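Local coordinates for uncharacterized protein (Bacteroides thetaiotaomicron, PDB 3KZT), which is of unknown function, belongs to the DUF3828-domain proteins, and probably starts out as a bacterial lipoprotein, at residues 82-96 / 108-122. Residues are numbered along the deposited sequence; the frame is centred on the assembly and turned at random. Where two conformers were deposited one is given.
Sequences IRAQDLGENDMKTLS and NYTSAKGSQYERAVS. With EDO (1,2-ethanediol), chain D; SO4 (sulfate ion), chain F.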
# COMPACT_ATOMS: atom_id res chain seq x y z
N ILE A 82 -7.58 -10.78 -6.46
CA ILE A 82 -8.09 -9.45 -6.94
C ILE A 82 -9.20 -9.52 -8.03
O ILE A 82 -9.78 -8.48 -8.38
CB ILE A 82 -6.92 -8.50 -7.44
CG1 ILE A 82 -6.09 -9.12 -8.58
CG2 ILE A 82 -5.99 -8.15 -6.28
CD1 ILE A 82 -5.13 -8.16 -9.26
N ARG A 83 -9.48 -10.73 -8.55
CA ARG A 83 -10.43 -10.94 -9.68
C ARG A 83 -10.07 -10.03 -10.86
O ARG A 83 -10.91 -9.29 -11.39
CB ARG A 83 -11.89 -10.77 -9.23
CG ARG A 83 -12.32 -11.80 -8.25
CD ARG A 83 -13.75 -11.63 -7.88
NE ARG A 83 -14.21 -12.72 -7.01
CZ ARG A 83 -15.47 -12.91 -6.60
NH1 ARG A 83 -16.47 -12.08 -6.96
NH2 ARG A 83 -15.75 -13.96 -5.81
N ALA A 84 -8.79 -10.08 -11.23
CA ALA A 84 -8.24 -9.25 -12.29
C ALA A 84 -6.88 -9.80 -12.67
O ALA A 84 -6.32 -10.63 -11.95
CB ALA A 84 -8.11 -7.83 -11.81
N GLN A 85 -6.36 -9.36 -13.81
CA GLN A 85 -5.00 -9.72 -14.25
C GLN A 85 -3.94 -8.83 -13.59
O GLN A 85 -2.83 -9.29 -13.30
CB GLN A 85 -4.86 -9.58 -15.76
CG GLN A 85 -5.74 -10.52 -16.57
CD GLN A 85 -5.45 -10.47 -18.08
OE1 GLN A 85 -4.42 -9.95 -18.51
NE2 GLN A 85 -6.36 -11.01 -18.87
N ASP A 86 -4.27 -7.56 -13.41
CA ASP A 86 -3.37 -6.56 -12.88
C ASP A 86 -4.22 -5.51 -12.15
O ASP A 86 -5.47 -5.53 -12.25
CB ASP A 86 -2.60 -5.93 -14.07
CG ASP A 86 -1.27 -5.32 -13.67
OD1 ASP A 86 -0.99 -5.09 -12.47
OD2 ASP A 86 -0.48 -5.05 -14.60
N LEU A 87 -3.55 -4.64 -11.40
CA LEU A 87 -4.18 -3.55 -10.67
C LEU A 87 -3.73 -2.23 -11.24
O LEU A 87 -2.55 -2.05 -11.54
CB LEU A 87 -3.76 -3.60 -9.19
CG LEU A 87 -4.25 -4.78 -8.36
CD1 LEU A 87 -3.51 -4.85 -7.04
CD2 LEU A 87 -5.76 -4.68 -8.13
N GLY A 88 -4.68 -1.31 -11.42
CA GLY A 88 -4.38 0.09 -11.68
C GLY A 88 -3.89 0.65 -10.36
O GLY A 88 -4.28 0.16 -9.29
N GLU A 89 -3.04 1.68 -10.41
CA GLU A 89 -2.44 2.25 -9.18
C GLU A 89 -3.44 2.95 -8.20
O GLU A 89 -3.16 3.07 -7.02
CB GLU A 89 -1.26 3.16 -9.54
CG GLU A 89 -0.40 3.57 -8.33
CD GLU A 89 0.98 4.05 -8.69
OE1 GLU A 89 1.23 4.46 -9.84
OE2 GLU A 89 1.82 4.02 -7.79
N ASN A 90 -4.61 3.39 -8.72
CA ASN A 90 -5.70 3.96 -7.88
C ASN A 90 -6.72 2.92 -7.31
O ASN A 90 -7.63 3.30 -6.55
CB ASN A 90 -6.48 5.06 -8.65
CG ASN A 90 -5.64 6.32 -8.92
OD1 ASN A 90 -4.85 6.75 -8.08
ND2 ASN A 90 -5.84 6.92 -10.09
N ASP A 91 -6.57 1.64 -7.67
CA ASP A 91 -7.57 0.60 -7.30
C ASP A 91 -7.67 0.34 -5.80
O ASP A 91 -8.78 0.36 -5.24
CB ASP A 91 -7.30 -0.73 -8.03
CG ASP A 91 -7.50 -0.64 -9.54
OD1 ASP A 91 -7.98 0.40 -10.07
OD2 ASP A 91 -7.17 -1.62 -10.21
N MSE A 92 -6.53 0.12 -5.15
CA MSE A 92 -6.51 -0.14 -3.68
C MSE A 92 -6.86 1.02 -2.79
O MSE A 92 -7.16 0.79 -1.63
CB MSE A 92 -5.19 -0.77 -3.22
CG MSE A 92 -5.07 -2.19 -3.58
SE MSE A 92 -6.44 -3.39 -2.94
CE MSE A 92 -6.45 -4.61 -4.49
N LYS A 93 -6.85 2.26 -3.31
CA LYS A 93 -7.31 3.42 -2.52
C LYS A 93 -8.82 3.31 -2.18
O LYS A 93 -9.26 3.88 -1.19
CB LYS A 93 -6.94 4.76 -3.18
CG LYS A 93 -5.45 5.13 -2.99
CD LYS A 93 -5.14 6.57 -3.40
CE LYS A 93 -4.82 6.70 -4.89
NZ LYS A 93 -3.45 6.20 -5.22
N THR A 94 -9.58 2.56 -3.00
CA THR A 94 -11.01 2.27 -2.75
C THR A 94 -11.24 0.96 -1.92
O THR A 94 -12.39 0.51 -1.81
CB THR A 94 -11.80 2.11 -4.10
OG1 THR A 94 -11.36 0.93 -4.79
CG2 THR A 94 -11.60 3.32 -4.98
N LEU A 95 -10.17 0.36 -1.36
CA LEU A 95 -10.30 -0.88 -0.59
C LEU A 95 -11.17 -0.66 0.66
O LEU A 95 -11.00 0.32 1.38
CB LEU A 95 -8.93 -1.43 -0.15
CG LEU A 95 -8.90 -2.76 0.64
CD1 LEU A 95 -9.42 -3.88 -0.22
CD2 LEU A 95 -7.49 -3.04 1.15
N SER A 96 -12.11 -1.58 0.87
CA SER A 96 -13.04 -1.54 1.99
C SER A 96 -13.36 -2.99 2.34
O SER A 96 -13.80 -3.74 1.47
CB SER A 96 -14.32 -0.81 1.56
OG SER A 96 -15.27 -0.76 2.59
N ASN A 108 -14.08 -5.39 -0.74
CA ASN A 108 -14.62 -4.53 -1.80
C ASN A 108 -13.59 -3.53 -2.30
O ASN A 108 -12.89 -2.92 -1.48
CB ASN A 108 -15.83 -3.76 -1.29
CG ASN A 108 -16.97 -4.68 -0.90
OD1 ASN A 108 -17.55 -5.34 -1.74
ND2 ASN A 108 -17.28 -4.73 0.41
N TYR A 109 -13.49 -3.37 -3.63
CA TYR A 109 -12.66 -2.33 -4.25
C TYR A 109 -13.13 -2.10 -5.70
O TYR A 109 -13.67 -3.01 -6.33
CB TYR A 109 -11.14 -2.67 -4.20
CG TYR A 109 -10.61 -3.54 -5.35
CD1 TYR A 109 -10.66 -4.92 -5.27
CD2 TYR A 109 -10.04 -2.96 -6.50
CE1 TYR A 109 -10.17 -5.72 -6.32
CE2 TYR A 109 -9.57 -3.73 -7.54
CZ TYR A 109 -9.63 -5.11 -7.45
OH TYR A 109 -9.15 -5.87 -8.48
N THR A 110 -12.92 -0.90 -6.21
CA THR A 110 -13.30 -0.53 -7.57
C THR A 110 -12.06 -0.66 -8.48
O THR A 110 -11.05 0.03 -8.25
CB THR A 110 -13.82 0.90 -7.60
OG1 THR A 110 -14.91 1.02 -6.68
CG2 THR A 110 -14.31 1.27 -8.99
N SER A 111 -12.14 -1.55 -9.46
CA SER A 111 -11.08 -1.72 -10.47
C SER A 111 -11.28 -0.68 -11.57
O SER A 111 -12.40 -0.50 -12.05
CB SER A 111 -11.17 -3.10 -11.10
OG SER A 111 -10.17 -3.25 -12.07
N ALA A 112 -10.18 -0.02 -11.98
CA ALA A 112 -10.17 1.01 -13.04
C ALA A 112 -11.15 2.16 -12.77
O ALA A 112 -11.93 2.56 -13.64
CB ALA A 112 -10.44 0.38 -14.40
N LYS A 113 -11.08 2.70 -11.55
CA LYS A 113 -11.99 3.75 -11.09
C LYS A 113 -11.86 5.02 -11.95
O LYS A 113 -10.75 5.52 -12.18
CB LYS A 113 -11.74 4.07 -9.62
CG LYS A 113 -12.65 5.16 -9.07
CD LYS A 113 -12.76 5.09 -7.58
CE LYS A 113 -13.62 6.22 -7.03
NZ LYS A 113 -15.03 6.09 -7.46
N GLY A 114 -13.01 5.51 -12.44
CA GLY A 114 -13.07 6.70 -13.31
C GLY A 114 -13.16 6.42 -14.81
O GLY A 114 -13.71 7.24 -15.56
N SER A 115 -12.63 5.27 -15.25
CA SER A 115 -12.63 4.90 -16.68
C SER A 115 -13.94 4.27 -17.16
O SER A 115 -14.81 3.91 -16.35
CB SER A 115 -11.47 3.94 -16.98
OG SER A 115 -11.64 2.69 -16.33
N GLN A 116 -14.04 4.15 -18.49
CA GLN A 116 -15.18 3.49 -19.13
C GLN A 116 -15.26 1.98 -18.78
O GLN A 116 -16.33 1.38 -18.90
CB GLN A 116 -15.24 3.76 -20.67
CG GLN A 116 -14.06 3.24 -21.55
CD GLN A 116 -12.89 4.23 -21.67
OE1 GLN A 116 -12.39 4.74 -20.66
NE2 GLN A 116 -12.45 4.49 -22.89
N TYR A 117 -14.14 1.38 -18.30
CA TYR A 117 -14.09 -0.04 -17.88
C TYR A 117 -14.15 -0.21 -16.34
O TYR A 117 -13.78 -1.27 -15.84
CB TYR A 117 -12.83 -0.70 -18.45
CG TYR A 117 -12.62 -0.34 -19.91
CD1 TYR A 117 -13.49 -0.80 -20.89
CD2 TYR A 117 -11.58 0.52 -20.29
CE1 TYR A 117 -13.33 -0.46 -22.20
CE2 TYR A 117 -11.40 0.87 -21.62
CZ TYR A 117 -12.27 0.38 -22.58
OH TYR A 117 -12.11 0.73 -23.88
N GLU A 118 -14.65 0.81 -15.61
CA GLU A 118 -14.77 0.78 -14.14
C GLU A 118 -15.63 -0.40 -13.69
O GLU A 118 -16.73 -0.59 -14.21
CB GLU A 118 -15.37 2.10 -13.62
CG GLU A 118 -15.57 2.18 -12.11
CD GLU A 118 -16.13 3.50 -11.64
OE1 GLU A 118 -15.70 4.56 -12.13
OE2 GLU A 118 -16.99 3.47 -10.74
N ARG A 119 -15.12 -1.18 -12.73
CA ARG A 119 -15.75 -2.43 -12.30
C ARG A 119 -15.72 -2.59 -10.76
O ARG A 119 -14.65 -2.53 -10.14
CB ARG A 119 -15.02 -3.60 -12.98
CG ARG A 119 -15.57 -4.98 -12.65
CD ARG A 119 -15.17 -6.02 -13.67
NE ARG A 119 -13.71 -6.23 -13.77
CZ ARG A 119 -12.97 -7.01 -12.96
NH1 ARG A 119 -13.51 -7.70 -11.92
NH2 ARG A 119 -11.64 -7.11 -13.19
N ALA A 120 -16.90 -2.78 -10.15
CA ALA A 120 -17.01 -3.03 -8.71
C ALA A 120 -16.62 -4.50 -8.46
O ALA A 120 -17.22 -5.40 -9.04
CB ALA A 120 -18.42 -2.79 -8.24
N VAL A 121 -15.59 -4.72 -7.63
CA VAL A 121 -15.11 -6.08 -7.29
C VAL A 121 -15.50 -6.37 -5.83
O VAL A 121 -15.39 -5.47 -4.98
CB VAL A 121 -13.59 -6.21 -7.49
CG1 VAL A 121 -13.12 -7.62 -7.17
CG2 VAL A 121 -13.22 -5.85 -8.94
N SER A 122 -15.97 -7.61 -5.58
CA SER A 122 -16.43 -8.04 -4.25
C SER A 122 -16.06 -9.53 -4.03
O SER A 122 -16.76 -10.42 -4.52
CB SER A 122 -17.94 -7.83 -4.15
OG SER A 122 -18.43 -8.28 -2.91
C1 EDO D . -11.20 -4.86 -16.19
O1 EDO D . -12.57 -5.02 -16.57
C2 EDO D . -11.11 -4.01 -14.93
O2 EDO D . -11.75 -2.74 -15.11
S SO4 F . -19.01 -14.43 -5.16
O1 SO4 F . -17.97 -15.35 -4.71
O2 SO4 F . -18.51 -13.06 -5.19
O3 SO4 F . -20.15 -14.49 -4.23
O4 SO4 F . -19.45 -14.81 -6.50
O HOH W 1 -16.83 -9.15 -7.80
O HOH W 2 -8.07 -4.53 -10.91
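The carbonyl oxygen of Arg-83 is gripped twice by one guanidinium: Arg-119 NH2 lies 2.9 Å and NH1 3.1 Å from Arg-83 O, which sits in the guanidinium plane. An arginine suits the place because the N-H groups of its two terminal nitrogens can converge end-on upon one acceptor; the chain, bent at chi3 (62°), brings NH1 and NH2 to the loop, and NE donates to an ethanediol probably left from the crystallisation liquor. One residue earlier, the hydroxyl of Tyr-109 donates to Ile-82 O (OH to O 2.7 Å), tilted 19° from the carbonyl plane. The phenol suits this place because its ring is apolar and its end polar: the selenomethionine Met-92 sets CE over the centre of one face, 4.1 Å from the Tyr-109 ring centroid, in a CH-pi contact, with the selenium farther off above the same face as a Met-aromatic contact, while Leu-87 CD2 touches CZ. Beyond Met-92 lies helix 13-41, through Tyr-35 and Ala-39.

The buried carboxylate of Asp-91 accepts from two backbone amides, one on each oxygen. Its OD1 takes Ala-112 N at 2.9 Å from above the carboxylate plane, and OD2 receives Gly-88 N; a water that accepts from Ser-111 OG lies within hydrogen-bonding distance of Asp-91 OD2 and Tyr-109 OH. With an alanine here, the amides of Ala-112 and Gly-88 would probably lose their carboxylate acceptor, and the turn from Gly-88 to Asp-91 would be less firmly tied to the hairpin. Thr-94 relays: OG1 gives its proton to Asp-91 O and accepts from Thr-110 N (2.8 Å, N-H...O 167°). Its methyl CG2 meets the aliphatic Lys-113 CD closely, at 3.4 Å.

The loop before Ser-96 is thus tied to the hairpin of strands 104-111 and 119-130 by hydrogen bonds that each join a side chain to a backbone group, and main-chain pairing takes over where Ser-96 and Asn-108 form an antiparallel hydrogen-bonded pair.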